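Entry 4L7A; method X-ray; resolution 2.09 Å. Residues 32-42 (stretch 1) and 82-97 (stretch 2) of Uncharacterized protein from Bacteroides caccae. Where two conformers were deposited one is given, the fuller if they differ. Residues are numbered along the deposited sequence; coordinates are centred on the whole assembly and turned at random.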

# COMPACT_ATOMS: atom_id res chain seq x y z
N VAL A 32 12.28 -10.11 8.63
CA VAL A 32 12.90 -9.66 9.87
C VAL A 32 14.32 -9.21 9.62
O VAL A 32 14.64 -8.05 9.88
CB VAL A 32 12.98 -10.74 10.95
CG1 VAL A 32 13.66 -10.15 12.23
CG2 VAL A 32 11.61 -11.25 11.33
N ASN A 33 15.14 -10.07 9.02
CA ASN A 33 16.53 -9.67 8.86
C ASN A 33 16.78 -8.49 7.94
O ASN A 33 17.54 -7.63 8.33
CB ASN A 33 17.44 -10.84 8.53
CG ASN A 33 17.56 -11.79 9.69
OD1 ASN A 33 17.20 -11.47 10.82
ND2 ASN A 33 18.01 -12.98 9.41
N PRO A 34 16.18 -8.44 6.73
CA PRO A 34 16.49 -7.29 5.88
C PRO A 34 15.76 -6.00 6.28
O PRO A 34 16.30 -4.91 6.07
CB PRO A 34 16.00 -7.73 4.49
CG PRO A 34 15.86 -9.16 4.53
CD PRO A 34 15.53 -9.51 5.96
N TYR A 35 14.55 -6.11 6.84
CA TYR A 35 13.69 -4.93 7.02
C TYR A 35 13.18 -4.65 8.42
O TYR A 35 12.49 -3.66 8.66
CB TYR A 35 12.45 -5.10 6.12
CG TYR A 35 12.76 -5.46 4.71
CD1 TYR A 35 13.38 -4.54 3.86
CD2 TYR A 35 12.41 -6.67 4.19
CE1 TYR A 35 13.65 -4.83 2.59
CE2 TYR A 35 12.65 -6.98 2.87
CZ TYR A 35 13.30 -6.07 2.10
OH TYR A 35 13.54 -6.33 0.80
N ASN A 36 13.49 -5.55 9.35
CA ASN A 36 12.97 -5.46 10.73
C ASN A 36 11.43 -5.40 10.76
O ASN A 36 10.84 -4.65 11.50
CB ASN A 36 13.58 -4.27 11.49
CG ASN A 36 15.09 -4.31 11.50
OD1 ASN A 36 15.75 -3.29 11.38
ND2 ASN A 36 15.65 -5.49 11.62
N ILE A 37 10.79 -6.21 9.95
CA ILE A 37 9.34 -6.31 9.92
C ILE A 37 8.93 -7.62 10.53
O ILE A 37 9.40 -8.67 10.16
CB ILE A 37 8.75 -6.21 8.50
CG1 ILE A 37 9.06 -4.86 7.88
CG2 ILE A 37 7.27 -6.43 8.54
CD1 ILE A 37 8.81 -4.79 6.37
N ASP A 38 8.00 -7.57 11.45
CA ASP A 38 7.48 -8.79 12.04
C ASP A 38 6.23 -9.13 11.26
O ASP A 38 5.18 -8.47 11.40
CB ASP A 38 7.26 -8.52 13.53
CG ASP A 38 6.81 -9.73 14.32
OD1 ASP A 38 6.86 -10.88 13.84
OD2 ASP A 38 6.37 -9.49 15.46
N PHE A 39 6.28 -10.18 10.45
CA PHE A 39 5.12 -10.63 9.68
C PHE A 39 4.42 -11.80 10.37
O PHE A 39 4.97 -12.88 10.45
CB PHE A 39 5.62 -11.05 8.30
CG PHE A 39 4.54 -11.33 7.26
CD1 PHE A 39 3.79 -12.49 7.30
CD2 PHE A 39 4.40 -10.50 6.14
CE1 PHE A 39 2.89 -12.77 6.31
CE2 PHE A 39 3.49 -10.78 5.12
CZ PHE A 39 2.72 -11.92 5.24
N LYS A 40 3.19 -11.61 10.83
CA LYS A 40 2.52 -12.64 11.64
C LYS A 40 1.35 -13.28 10.89
O LYS A 40 0.51 -12.58 10.31
CB LYS A 40 2.02 -12.04 12.94
CG LYS A 40 3.10 -11.40 13.79
CD LYS A 40 2.61 -11.25 15.21
CE LYS A 40 3.57 -10.45 16.06
NZ LYS A 40 2.97 -10.22 17.39
N TYR A 41 1.33 -14.60 10.88
CA TYR A 41 0.22 -15.34 10.29
C TYR A 41 -0.44 -16.26 11.27
O TYR A 41 -1.60 -16.62 11.07
CB TYR A 41 0.67 -16.12 9.09
CG TYR A 41 1.57 -17.24 9.42
CD1 TYR A 41 2.92 -17.02 9.65
CD2 TYR A 41 1.08 -18.53 9.52
CE1 TYR A 41 3.77 -18.08 9.98
CE2 TYR A 41 1.91 -19.58 9.87
CZ TYR A 41 3.27 -19.35 10.07
OH TYR A 41 4.06 -20.39 10.43
N ARG A 42 0.26 -16.62 12.34
CA ARG A 42 -0.28 -17.57 13.32
C ARG A 42 -1.36 -16.85 14.11
O ARG A 42 -1.10 -15.79 14.71
CB ARG A 42 0.82 -18.10 14.23
CG ARG A 42 1.87 -19.06 13.59
CD ARG A 42 3.10 -19.14 14.52
NE ARG A 42 4.14 -20.07 14.11
CZ ARG A 42 4.10 -21.37 14.31
NH1 ARG A 42 3.04 -21.92 14.88
NH2 ARG A 42 5.09 -22.13 13.90
N GLY A 82 16.91 1.78 -2.69
CA GLY A 82 17.89 1.16 -1.82
C GLY A 82 17.23 0.72 -0.52
O GLY A 82 16.15 1.17 -0.16
N LEU A 83 17.95 -0.13 0.20
CA LEU A 83 17.48 -0.81 1.38
C LEU A 83 17.16 0.21 2.46
O LEU A 83 16.14 0.08 3.16
CB LEU A 83 18.49 -1.83 1.86
CG LEU A 83 17.98 -2.66 3.03
CD1 LEU A 83 16.96 -3.68 2.54
CD2 LEU A 83 19.16 -3.36 3.80
N ASP A 84 17.96 1.26 2.54
CA ASP A 84 17.76 2.28 3.57
C ASP A 84 16.47 3.03 3.42
O ASP A 84 15.78 3.32 4.39
CB ASP A 84 18.91 3.27 3.56
CG ASP A 84 20.18 2.67 4.13
OD1 ASP A 84 20.06 1.76 4.95
OD2 ASP A 84 21.29 3.08 3.75
N PHE A 85 16.11 3.29 2.18
CA PHE A 85 14.81 3.94 1.89
C PHE A 85 13.67 3.03 2.31
O PHE A 85 12.74 3.42 3.04
CB PHE A 85 14.74 4.25 0.39
CG PHE A 85 13.38 4.61 -0.09
CD1 PHE A 85 12.85 5.85 0.21
CD2 PHE A 85 12.67 3.75 -0.86
CE1 PHE A 85 11.60 6.21 -0.22
CE2 PHE A 85 11.38 4.09 -1.35
CZ PHE A 85 10.85 5.32 -1.02
N THR A 86 13.75 1.78 1.87
CA THR A 86 12.69 0.81 2.20
C THR A 86 12.50 0.71 3.68
O THR A 86 11.37 0.76 4.16
CB THR A 86 12.99 -0.58 1.60
OG1 THR A 86 13.30 -0.41 0.23
CG2 THR A 86 11.79 -1.53 1.72
N ARG A 87 13.61 0.60 4.41
CA ARG A 87 13.54 0.51 5.86
C ARG A 87 12.97 1.76 6.46
O ARG A 87 12.37 1.69 7.52
CB ARG A 87 14.93 0.19 6.48
CG ARG A 87 15.38 -1.26 6.21
CD ARG A 87 16.90 -1.47 6.36
NE ARG A 87 17.29 -1.30 7.76
CZ ARG A 87 17.07 -2.21 8.73
NH1 ARG A 87 16.46 -3.37 8.51
NH2 ARG A 87 17.49 -1.96 9.97
N ALA A 88 13.19 2.92 5.84
CA ALA A 88 12.75 4.18 6.45
C ALA A 88 11.24 4.35 6.51
O ALA A 88 10.77 5.09 7.33
CB ALA A 88 13.37 5.39 5.74
N CYS A 89 10.50 3.72 5.61
CA CYS A 89 9.05 3.83 5.62
C CYS A 89 8.31 2.51 5.83
O CYS A 89 7.18 2.40 5.42
CB CYS A 89 8.57 4.51 4.35
SG CYS A 89 9.17 3.83 2.81
N ALA A 90 8.96 1.52 6.44
CA ALA A 90 8.36 0.21 6.61
C ALA A 90 7.49 0.18 7.82
O ALA A 90 7.70 0.90 8.74
CB ALA A 90 9.43 -0.87 6.74
N PRO A 91 6.44 -0.63 7.79
CA PRO A 91 5.72 -0.77 9.02
C PRO A 91 6.57 -1.62 9.97
O PRO A 91 7.47 -2.30 9.53
CB PRO A 91 4.48 -1.58 8.60
CG PRO A 91 4.96 -2.44 7.51
CD PRO A 91 6.08 -1.65 6.80
N LYS A 92 6.24 -1.65 11.25
CA LYS A 92 6.88 -2.60 12.19
C LYS A 92 6.27 -4.00 12.17
O LYS A 92 6.95 -5.00 12.46
CB LYS A 92 6.81 -2.10 13.65
CG LYS A 92 7.36 -0.68 13.89
CD LYS A 92 8.89 -0.57 13.73
CE LYS A 92 9.31 0.69 12.89
NZ LYS A 92 10.42 0.29 11.96
N VAL A 93 4.98 -4.08 11.91
CA VAL A 93 4.26 -5.35 11.99
C VAL A 93 3.21 -5.46 10.88
O VAL A 93 2.54 -4.46 10.55
CB VAL A 93 3.56 -5.49 13.38
CG1 VAL A 93 2.69 -6.74 13.42
CG2 VAL A 93 4.59 -5.58 14.49
N ILE A 94 3.14 -6.64 10.26
CA ILE A 94 2.11 -7.00 9.29
C ILE A 94 1.39 -8.22 9.87
O ILE A 94 2.07 -9.15 10.36
CB ILE A 94 2.69 -7.26 7.92
CG1 ILE A 94 3.31 -6.00 7.33
CG2 ILE A 94 1.61 -7.68 6.96
CD1 ILE A 94 4.24 -6.24 6.17
N HIS A 95 0.05 -8.19 9.99
CA HIS A 95 -0.71 -9.36 10.48
C HIS A 95 -1.58 -9.80 9.35
O HIS A 95 -2.17 -8.96 8.70
CB HIS A 95 -1.70 -8.99 11.58
CG HIS A 95 -1.07 -8.75 12.90
ND1 HIS A 95 -1.81 -8.47 14.03
CD2 HIS A 95 0.22 -8.81 13.31
CE1 HIS A 95 -1.01 -8.34 15.08
NE2 HIS A 95 0.23 -8.54 14.66
N LEU A 96 -1.67 -11.09 9.11
CA LEU A 96 -2.67 -11.62 8.19
C LEU A 96 -3.75 -12.25 9.04
O LEU A 96 -3.45 -13.00 9.98
CB LEU A 96 -2.09 -12.68 7.27
CG LEU A 96 -0.89 -12.33 6.45
CD1 LEU A 96 -0.64 -13.41 5.43
CD2 LEU A 96 -1.12 -11.00 5.74
N ILE A 97 -4.99 -11.91 8.73
CA ILE A 97 -6.15 -12.49 9.39
C ILE A 97 -7.10 -12.99 8.35
O ILE A 97 -7.33 -12.34 7.33
CB ILE A 97 -6.86 -11.46 10.28
CG1 ILE A 97 -5.94 -11.05 11.40
CG2 ILE A 97 -8.10 -12.01 10.87
CD1 ILE A 97 -6.56 -9.93 12.36
O HOH W 1 10.25 -2.21 10.21
O HOH W 2 -3.66 -15.28 11.33

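The strongest polar links are four backbone hydrogen bonds joining strand 38-40 to Lys 92, Ile 94 and Leu 96. Asp 38 N donates to Lys 92 O (3.0 Å, N-H...O angle 176°), and Asp 38 O accepts from Ile 94 N (3.0 Å, 164°). Two residues on, Lys 40 N donates to Ile 94 O at 2.7 Å (173°), while Lys 40 O receives Leu 96 N at 2.9 Å (165°). Each of Asp 38 and Lys 40 thus bonds to the two residues flanking its partner, Val 93 or His 95, the signature of a parallel ladder; the 8° angle between strand directions agrees. Between these bonds, CA-H...O contacts fill in, as from Val 93 CA to Asp 38 O (3.3 Å, angle at H 143°).

A second polar cluster centres on the Arg 87 guanidinium. Arg 87 NH1 donates to Pro 34 O at 2.9 Å (145°), and Arg 87 NH2 to Asn 36 OD1 at 2.6 Å (130°); both acceptors lie near the guanidinium plane, at its edge. A third bond, from Arg 87 NH1 to Asn 36 OD1 (3.0 Å, 121°), is weak. Arg 87 thereby ties helix 83-88 to the end of helix 32-35, where Asn 36 leaves helical geometry with positive phi.

Water extends the polar links: water 2 donates to Tyr 41 O (2.5 Å) and Leu 96 O (2.7 Å), bridging the two stretches just past the ladder.

Within the strands, packing follows the alternation of side chains. Phe 39 and Ile 94 share one sheet face, with Phe 39 CD2 4.1 Å from Ile 94 CG2; Phe 39 CZ also reaches Leu 96 CD1 at 3.7 Å. On the face of Lys 40 and His 95, Lys 40 CD approaches His 95 NE2 at 3.6 Å. Outside the strand pairing, Ile 37 CG2 meets Ile 94 CD1 at 3.9 Å, and Ile 37 CD1 lies 4.0 Å from Ala 90 CB. Farther out, Tyr 35 CE1 touches Leu 83 CD1 at 3.5 Å.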